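Local structure of haloacid delahogenase-like family hydrolase (Xanthomonas campestris pv. campestris, 2PKE) at residues Glu39-Gly44 and Ala93-Arg98; Ile5-Gly10 and Ala179-Met184; Arg226-Pro231 and Asp244-Arg249. The protein probably acts as a magnesium-dependent phosphatase of the haloacid dehalogenase (HAD) superfamily. All blocks are in the same frame, centred on the assembly; numbering follows the deposited sequence.

How the interactions relate
The three contacts lie at the two ends of an elongated HAD-type chain. Interaction 1 joins helices 28-42 and 93-107 in the helical cap, its centre about 50 Å from that of interaction 2 and about 48 Å from that of interaction 3. Interactions 2 and 3 belong to the Rossmann-like core, with centres about 13 Å apart; both reach its parallel sheet, and they touch where Glu-180 packs on Arg-226 and Ala-247. The cap helices fall between strands 15-18 and 129-135, as in an inserted HAD cap, and so between the two segments of interaction 2; interaction 3 follows near the C terminus. None adjoins the magnesium site.

Interaction 1 of 3, residues Glu39-Gly44 and Ala93-Arg98; sequences EAILSG and ARDIQR
Ile-41 is the single apolar side chain of segment 39-44 that reaches across to helix 93-107, and its two branches go to different partners. CG2, set anti to the backbone N, lies against Asp-95, 3.7 Å from Asp-95 CB. CG1 stands beside the backbone N (chi1 -64°) and carries CD1 onward to the aliphatic base of Arg-98, where Ile-41 CD1 is 3.8 Å from Arg-98 CB. The far end of the same arginine comes back alongside this branch: its chain bends at chi3 (43°), bringing NH2 to 3.5 Å from Ile-41 CG1, with the guanidinium set obliquely to the methylene. Ile-41 is therefore clasped by both the root and the charged end of Arg-98. This is helix-to-helix packing within the helical cap of a HAD-type hydrolase, where the C-terminal part of helix 28-42 meets the first two turns of helix 93-107; Ile-41 also touches Ile-99 and Ile-102 further along the latter. The fold-back of Arg-98 is tied by a salt bridge one turn back, Arg-98 NE to Asp-95 OD1 at 2.9 Å. The other carboxylate oxygen, Asp-95 OD2, is hydrogen-bonded to Tyr-45 OH, so the carboxylate ties Arg-98 to the residue that follows segment 39-44. Next to Asp-95 in the helix, Ile-96 points away from Ile-41 and packs on Ile-84 of the second subunit.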
loop_
_atom_site.group_PDB
_atom_site.type_symbol
_atom_site.label_atom_id
_atom_site.label_comp_id
_atom_site.label_asym_id
_atom_site.label_seq_id
_atom_site.Cartn_x
_atom_site.Cartn_y
_atom_site.Cartn_z
ATOM N N GLU A 39 -27.332 -1.189 2.678
ATOM C CA GLU A 39 -28.690 -1.682 2.420
ATOM C C GLU A 39 -29.742 -0.812 3.110
ATOM O O GLU A 39 -30.771 -0.495 2.522
ATOM C CB GLU A 39 -28.767 -3.161 2.861
ATOM C CG GLU A 39 -30.151 -3.811 2.896
ATOM N N ALA A 40 -29.460 -0.383 4.341
ATOM C CA ALA A 40 -30.350 0.529 5.084
ATOM C C ALA A 40 -30.479 1.861 4.361
ATOM O O ALA A 40 -31.572 2.383 4.240
ATOM C CB ALA A 40 -29.874 0.731 6.505
ATOM N N ILE A 41 -29.387 2.424 3.854
ATOM C CA ILE A 41 -29.511 3.646 2.994
ATOM C C ILE A 41 -30.393 3.401 1.750
ATOM O O ILE A 41 -31.342 4.180 1.443
ATOM C CB ILE A 41 -28.137 4.185 2.531
ATOM C CG1 ILE A 41 -27.329 4.647 3.732
ATOM C CG2 ILE A 41 -28.331 5.341 1.578
ATOM C CD1 ILE A 41 -25.904 4.702 3.479
ATOM N N LEU A 42 -30.093 2.320 1.035
ATOM C CA LEU A 42 -30.863 1.968 -0.170
ATOM C C LEU A 42 -32.345 1.712 0.133
ATOM O O LEU A 42 -33.226 2.006 -0.696
ATOM C CB LEU A 42 -30.249 0.747 -0.872
ATOM C CG LEU A 42 -28.932 0.941 -1.652
ATOM C CD1 LEU A 42 -28.528 -0.370 -2.227
ATOM C CD2 LEU A 42 -29.089 1.970 -2.769
ATOM N N SER A 43 -32.642 1.190 1.322
ATOM C CA SER A 43 -34.025 0.789 1.619
ATOM C C SER A 43 -35.023 1.929 1.405
ATOM O O SER A 43 -36.186 1.668 1.136
ATOM C CB SER A 43 -34.156 0.211 3.038
ATOM O OG SER A 43 -33.948 1.211 4.025
ATOM N N GLY A 44 -34.563 3.181 1.493
ATOM C CA GLY A 44 -35.402 4.351 1.234
ATOM C C GLY A 44 -35.679 4.649 -0.240
ATOM O O GLY A 44 -36.400 5.618 -0.581
ATOM N N ALA A 93 -27.638 13.284 -2.812
ATOM C CA ALA A 93 -26.254 13.579 -2.402
ATOM C C ALA A 93 -26.085 13.389 -0.880
ATOM O O ALA A 93 -25.093 12.848 -0.410
ATOM C CB ALA A 93 -25.864 15.019 -2.832
ATOM N N ARG A 94 -27.098 13.776 -0.099
ATOM C CA ARG A 94 -27.048 13.503 1.326
ATOM C C ARG A 94 -26.842 11.999 1.639
ATOM O O ARG A 94 -26.068 11.634 2.535
ATOM C CB ARG A 94 -28.283 14.060 2.044
ATOM C CG ARG A 94 -28.307 13.772 3.513
ATOM C CD ARG A 94 -27.020 14.191 4.237
ATOM N NE ARG A 94 -26.378 13.109 5.008
ATOM N N ASP A 95 -27.497 11.121 0.896
ATOM C CA ASP A 95 -27.330 9.673 1.148
ATOM C C ASP A 95 -26.009 9.106 0.597
ATOM O O ASP A 95 -25.415 8.176 1.164
ATOM C CB ASP A 95 -28.546 8.903 0.667
ATOM C CG ASP A 95 -29.732 9.104 1.561
ATOM O OD1 ASP A 95 -29.540 9.348 2.790
ATOM O OD2 ASP A 95 -30.864 9.044 1.032
ATOM N N ILE A 96 -25.499 9.708 -0.460
ATOM C CA ILE A 96 -24.122 9.394 -0.917
ATOM C C ILE A 96 -23.092 9.809 0.122
ATOM O O ILE A 96 -22.124 9.082 0.327
ATOM C CB ILE A 96 -23.790 10.078 -2.253
ATOM C CG1 ILE A 96 -24.708 9.537 -3.329
ATOM C CG2 ILE A 96 -22.323 9.818 -2.653
ATOM C CD1 ILE A 96 -24.438 8.081 -3.628
ATOM N N GLN A 97 -23.326 10.965 0.738
ATOM C CA GLN A 97 -22.598 11.428 1.906
ATOM C C GLN A 97 -22.535 10.325 2.954
ATOM O O GLN A 97 -21.452 9.994 3.461
ATOM C CB GLN A 97 -23.271 12.665 2.507
ATOM C CG GLN A 97 -22.525 13.280 3.691
ATOM C CD GLN A 97 -22.716 14.769 3.743
ATOM O OE1 GLN A 97 -23.840 15.255 3.883
ATOM N NE2 GLN A 97 -21.623 15.514 3.603
ATOM N N ARG A 98 -23.705 9.749 3.237
ATOM C CA ARG A 98 -23.846 8.641 4.192
ATOM C C ARG A 98 -23.084 7.377 3.796
ATOM O O ARG A 98 -22.555 6.675 4.635
ATOM C CB ARG A 98 -25.338 8.341 4.452
ATOM C CG ARG A 98 -25.913 9.233 5.494
ATOM C CD ARG A 98 -27.383 9.432 5.398
ATOM N NE ARG A 98 -28.184 8.241 5.132
ATOM C CZ ARG A 98 -28.881 7.550 6.032
ATOM N NH1 ARG A 98 -28.843 7.852 7.322
ATOM N NH2 ARG A 98 -29.621 6.522 5.637
#

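Interaction 2 of 3, residues Ile5-Gly10 and Ala179-Met184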
loop_
_atom_site.group_PDB
_atom_site.type_symbol
_atom_site.label_atom_id
_atom_site.label_comp_id
_atom_site.label_asym_id
_atom_site.label_seq_id
_atom_site.Cartn_x
_atom_site.Cartn_y
_atom_site.Cartn_z
ATOM N N ILE A 5 16.038 -14.726 6.803
ATOM C CA ILE A 5 15.879 -15.351 8.103
ATOM C C ILE A 5 17.145 -16.085 8.507
ATOM O O ILE A 5 17.765 -16.744 7.690
ATOM C CB ILE A 5 14.671 -16.370 8.051
ATOM C CG1 ILE A 5 13.362 -15.590 7.898
ATOM C CG2 ILE A 5 14.620 -17.298 9.271
ATOM C CD1 ILE A 5 13.207 -14.398 8.875
ATOM N N ALA A 6 17.514 -15.949 9.780
ATOM C CA ALA A 6 18.545 -16.785 10.405
ATOM C C ALA A 6 17.883 -18.124 10.674
ATOM O O ALA A 6 16.924 -18.204 11.446
ATOM C CB ALA A 6 19.025 -16.159 11.727
ATOM N N GLN A 7 18.357 -19.171 10.023
ATOM C CA GLN A 7 17.705 -20.471 10.170
ATOM C C GLN A 7 18.342 -21.279 11.273
ATOM O O GLN A 7 19.563 -21.251 11.449
ATOM C CB GLN A 7 17.700 -21.223 8.844
ATOM C CG GLN A 7 16.848 -20.477 7.797
ATOM C CD GLN A 7 16.725 -21.225 6.498
ATOM O OE1 GLN A 7 16.331 -22.399 6.489
ATOM N NE2 GLN A 7 17.075 -20.562 5.380
ATOM N N ARG A 8 17.512 -21.984 12.028
ATOM C CA ARG A 8 17.972 -22.762 13.171
ATOM C C ARG A 8 18.175 -24.196 12.761
ATOM O O ARG A 8 17.360 -24.774 12.027
ATOM C CB ARG A 8 16.947 -22.718 14.308
ATOM C CG ARG A 8 16.942 -21.434 15.052
ATOM C CD ARG A 8 16.073 -21.518 16.279
ATOM N NE ARG A 8 15.971 -20.195 16.891
ATOM C CZ ARG A 8 15.173 -19.886 17.906
ATOM N NH1 ARG A 8 14.388 -20.797 18.448
ATOM N NH2 ARG A 8 15.166 -18.653 18.385
ATOM N N ASP A 9 19.243 -24.789 13.272
ATOM C CA ASP A 9 19.453 -26.209 13.071
ATOM C C ASP A 9 18.491 -26.933 13.995
ATOM O O ASP A 9 17.963 -26.354 14.936
ATOM C CB ASP A 9 20.918 -26.607 13.345
ATOM C CG ASP A 9 21.894 -26.097 12.245
ATOM O OD1 ASP A 9 21.455 -25.951 11.070
ATOM O OD2 ASP A 9 23.092 -25.851 12.566
ATOM N N GLY A 10 18.238 -28.199 13.712
ATOM C CA GLY A 10 17.403 -29.015 14.576
ATOM C C GLY A 10 15.907 -28.849 14.420
ATOM O O GLY A 10 15.168 -29.394 15.232
ATOM N N ALA A 179 10.096 -22.860 0.276
ATOM C CA ALA A 179 8.729 -22.936 0.755
ATOM C C ALA A 179 8.488 -24.078 1.720
ATOM O O ALA A 179 7.630 -23.949 2.588
ATOM C CB ALA A 179 7.747 -22.984 -0.417
ATOM N N GLU A 180 9.233 -25.178 1.623
ATOM C CA GLU A 180 9.035 -26.297 2.572
ATOM C C GLU A 180 9.414 -25.984 4.032
ATOM O O GLU A 180 9.169 -26.810 4.926
ATOM C CB GLU A 180 9.737 -27.581 2.142
ATOM C CG GLU A 180 11.310 -27.514 2.185
ATOM C CD GLU A 180 11.928 -27.047 0.896
ATOM O OE1 GLU A 180 11.181 -26.578 -0.006
ATOM O OE2 GLU A 180 13.172 -27.122 0.792
ATOM N N ARG A 181 10.020 -24.824 4.258
ATOM C CA ARG A 181 10.333 -24.345 5.582
ATOM C C ARG A 181 9.419 -23.201 6.034
ATOM O O ARG A 181 9.723 -22.534 7.010
ATOM C CB ARG A 181 11.797 -23.921 5.645
ATOM C CG ARG A 181 12.732 -25.012 5.223
ATOM C CD ARG A 181 14.181 -24.727 5.589
ATOM N NE ARG A 181 15.042 -25.649 4.849
ATOM C CZ ARG A 181 16.260 -25.384 4.394
ATOM N NH1 ARG A 181 16.839 -24.212 4.591
ATOM N NH2 ARG A 181 16.916 -26.318 3.713
ATOM N N PHE A 182 8.254 -23.041 5.383
ATOM C CA PHE A 182 7.317 -22.005 5.697
ATOM C C PHE A 182 5.930 -22.574 5.901
ATOM O O PHE A 182 5.489 -23.425 5.126
ATOM C CB PHE A 182 7.362 -20.958 4.581
ATOM C CG PHE A 182 6.312 -19.928 4.657
ATOM C CD1 PHE A 182 6.328 -18.926 5.613
ATOM C CD2 PHE A 182 5.295 -19.943 3.742
ATOM C CE1 PHE A 182 5.339 -17.958 5.625
ATOM C CE2 PHE A 182 4.317 -18.984 3.742
ATOM C CZ PHE A 182 4.358 -17.964 4.680
ATOM N N VAL A 183 5.287 -22.130 6.984
ATOM C CA VAL A 183 3.884 -22.404 7.255
ATOM C C VAL A 183 3.146 -21.075 7.203
ATOM O O VAL A 183 3.580 -20.098 7.776
ATOM C CB VAL A 183 3.652 -23.062 8.661
ATOM C CG1 VAL A 183 2.202 -23.437 8.833
ATOM C CG2 VAL A 183 4.516 -24.328 8.846
HETATM N N MSE A 184 1.990 -21.067 6.559
HETATM C CA MSE A 184 1.119 -19.890 6.542
HETATM C C MSE A 184 -0.177 -20.183 7.305
HETATM O O MSE A 184 -0.797 -21.242 7.057
HETATM C CB MSE A 184 0.802 -19.495 5.106
HETATM C CG MSE A 184 -0.182 -18.309 5.023
HETATM SE SE MSE A 184 0.514 -16.565 5.513
HETATM C CE MSE A 184 -1.205 -15.767 5.129
#
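At the entrance to core strand 182-186, Arg-181 reaches out to Gln-7 in the N-terminal loop that precedes strand 15-18. One hydrogen bond makes the contact: Arg-181 NH1 donates to Gln-7 OE1 over 2.7 Å, with an N-H...O angle of 148°. The oxygen sits at the edge of the guanidinium, somewhat out of its plane, and the donor is likewise tilted from the plane of the amide, the two flat groups being turned 55° against each other. Arg-181 CD comes along with the bond, 3.3 Å from Gln-7 OE1, so the amide oxygen lies against the last methylene as well as the nitrogen. In the Rossmann-like core expected of a HAD hydrolase, this chain's strands 15-18 and 182-186 are neighbours in the parallel sheet, and here the backbone of Arg-181 is hydrogen-bonded to Gln-14 and Leu-15 while its side chain holds the loop leading to them. Both side chains reach out in extended form: Arg-181 runs straight from CG to NE, and Gln-7 continues extended beyond CG (chi2 -176°), the two meeting at about a right angle. Gln-7 also packs on Gln-14 and Leu-177. On the strand side, Arg-181 stays at the surface, whereas Phe-182 turns inward to Leu-172, Val-196 and Ile-133.

Interaction 3 of 3, residues Arg226-Pro231 and Asp244-Arg249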
loop_
_atom_site.group_PDB
_atom_site.type_symbol
_atom_site.label_atom_id
_atom_site.label_comp_id
_atom_site.label_asym_id
_atom_site.label_seq_id
_atom_site.Cartn_x
_atom_site.Cartn_y
_atom_site.Cartn_z
ATOM N N ARG A 226 -0.357 -31.516 3.744
ATOM C CA ARG A 226 0.448 -30.351 4.119
ATOM C C ARG A 226 -0.371 -29.217 4.783
ATOM O O ARG A 226 0.133 -28.130 4.967
ATOM C CB ARG A 226 1.151 -29.774 2.909
ATOM C CG ARG A 226 1.978 -30.794 2.140
ATOM C CD ARG A 226 2.608 -30.111 0.904
ATOM N NE ARG A 226 3.836 -29.375 1.249
ATOM C CZ ARG A 226 4.988 -29.950 1.590
ATOM N NH1 ARG A 226 5.103 -31.270 1.671
ATOM N NH2 ARG A 226 6.043 -29.196 1.861
ATOM N N LEU A 227 -1.615 -29.506 5.131
ATOM C CA LEU A 227 -2.501 -28.570 5.765
ATOM C C LEU A 227 -3.033 -29.190 7.073
ATOM O O LEU A 227 -3.249 -30.395 7.134
ATOM C CB LEU A 227 -3.668 -28.386 4.798
ATOM C CG LEU A 227 -4.921 -27.670 5.176
ATOM C CD1 LEU A 227 -4.516 -26.261 5.438
ATOM C CD2 LEU A 227 -5.859 -27.737 3.994
ATOM N N ARG A 228 -3.224 -28.356 8.089
ATOM C CA ARG A 228 -4.016 -28.703 9.296
ATOM C C ARG A 228 -5.166 -27.728 9.377
ATOM O O ARG A 228 -5.000 -26.530 9.102
ATOM C CB ARG A 228 -3.188 -28.557 10.564
ATOM C CG ARG A 228 -1.956 -29.427 10.624
ATOM C CD ARG A 228 -2.324 -30.872 10.895
ATOM N NE ARG A 228 -1.115 -31.685 11.035
ATOM C CZ ARG A 228 -0.474 -32.277 10.032
ATOM N NH1 ARG A 228 -0.900 -32.163 8.762
ATOM N NH2 ARG A 228 0.631 -32.968 10.304
ATOM N N GLU A 229 -6.342 -28.223 9.739
ATOM C CA GLU A 229 -7.444 -27.333 10.039
ATOM C C GLU A 229 -7.466 -27.239 11.543
ATOM O O GLU A 229 -7.562 -28.248 12.237
ATOM C CB GLU A 229 -8.773 -27.811 9.483
ATOM C CG GLU A 229 -9.820 -26.693 9.521
ATOM C CD GLU A 229 -11.149 -27.136 8.967
ATOM O OE1 GLU A 229 -11.172 -28.140 8.226
ATOM O OE2 GLU A 229 -12.175 -26.496 9.284
ATOM N N VAL A 230 -7.342 -26.020 12.030
ATOM C CA VAL A 230 -7.263 -25.741 13.459
ATOM C C VAL A 230 -8.382 -24.753 13.832
ATOM O O VAL A 230 -8.371 -23.633 13.358
ATOM C CB VAL A 230 -5.907 -25.132 13.800
ATOM C CG1 VAL A 230 -5.857 -24.800 15.286
ATOM C CG2 VAL A 230 -4.746 -26.082 13.345
ATOM N N PRO A 231 -9.373 -25.187 14.644
ATOM C CA PRO A 231 -10.569 -24.365 14.892
ATOM C C PRO A 231 -10.351 -23.017 15.605
ATOM O O PRO A 231 -11.052 -22.078 15.314
ATOM C CB PRO A 231 -11.464 -25.274 15.748
ATOM C CG PRO A 231 -10.932 -26.618 15.588
ATOM C CD PRO A 231 -9.474 -26.495 15.300
ATOM N N ASP A 244 6.091 -29.089 11.464
ATOM C CA ASP A 244 7.515 -29.127 11.523
ATOM C C ASP A 244 8.041 -30.537 11.647
ATOM O O ASP A 244 9.036 -30.861 11.033
ATOM C CB ASP A 244 7.990 -28.275 12.679
ATOM C CG ASP A 244 9.506 -28.093 12.714
ATOM O OD1 ASP A 244 10.242 -28.592 11.856
ATOM O OD2 ASP A 244 9.948 -27.439 13.654
ATOM N N ALA A 245 7.392 -31.369 12.446
ATOM C CA ALA A 245 7.830 -32.755 12.609
ATOM C C ALA A 245 7.752 -33.509 11.274
ATOM O O ALA A 245 8.687 -34.171 10.887
ATOM C CB ALA A 245 7.019 -33.451 13.667
ATOM N N GLN A 246 6.624 -33.359 10.581
ATOM C CA GLN A 246 6.366 -33.966 9.268
ATOM C C GLN A 246 7.404 -33.502 8.245
ATOM O O GLN A 246 7.981 -34.300 7.499
ATOM C CB GLN A 246 4.951 -33.553 8.848
ATOM C CG GLN A 246 4.425 -34.166 7.537
ATOM C CD GLN A 246 2.921 -33.848 7.249
ATOM O OE1 GLN A 246 2.183 -33.388 8.115
ATOM N NE2 GLN A 246 2.507 -34.067 5.993
ATOM N N ALA A 247 7.669 -32.199 8.244
ATOM C CA ALA A 247 8.640 -31.597 7.303
ATOM C C ALA A 247 10.050 -32.175 7.486
ATOM O O ALA A 247 10.796 -32.474 6.519
ATOM C CB ALA A 247 8.656 -30.054 7.501
ATOM N N GLY A 248 10.428 -32.290 8.743
ATOM C CA GLY A 248 11.735 -32.830 9.095
ATOM C C GLY A 248 11.928 -34.282 8.691
ATOM O O GLY A 248 12.997 -34.647 8.302
ATOM N N ARG A 249 10.889 -35.107 8.756
ATOM C CA ARG A 249 10.987 -36.505 8.318
ATOM C C ARG A 249 11.161 -36.613 6.794
ATOM O O ARG A 249 11.594 -37.643 6.288
ATOM C CB ARG A 249 9.733 -37.270 8.737
ATOM C CG ARG A 249 9.665 -37.694 10.179
ATOM C CD ARG A 249 8.477 -38.598 10.442
ATOM N NE ARG A 249 7.196 -37.879 10.584
ATOM C CZ ARG A 249 6.746 -37.332 11.715
ATOM N NH1 ARG A 249 7.428 -37.403 12.843
ATOM N NH2 ARG A 249 5.581 -36.700 11.733
#
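Arg-228 and Gln-246 join edge strand 227-229 of the Rossmann-like core to the C-terminal helix 236-250. Hydrogen bonding carries the contact. In the conformer described here, one of two modelled, Arg-228 NH2 donates to Gln-246 OE1 at 2.7 Å with an N-H...O angle of 152°, approaching nearly along the C=O axis. A second bond from Arg-228 NH1 to the same oxygen is weak, at 3.4 Å, so the grip is lopsided rather than an even fork. The guanidinium and amide are nearly coplanar, their planes 20° apart, and OE1 lies at the guanidinium edge. The two chains reach this meeting differently: Arg-228 bends at chi2 (-75°), whereas Gln-246 is extended, its CG anti to the backbone N. Pro-225 O, just before the strand segment, is hydrogen-bonded by both Arg-228 NH1 and Gln-246 NE2, fixing the two flat groups from a common backbone oxygen. Van der Waals contact is slight. Gln-246 covers a little of Arg-226 and also packs on Trp-202 of the adjoining strand, the ring with which Arg-226 makes a cation-pi interaction while its NH2 is hydrogen-bonded to Gly-200 O. As for charge, Arg-249 lies one turn further along the helix, its NH2 6.4 Å from Arg-228 NH2, a like-charge pair that does not touch. Ala-245 O lies over one face of the Arg-249 guanidinium, 3.8 Å from its plane.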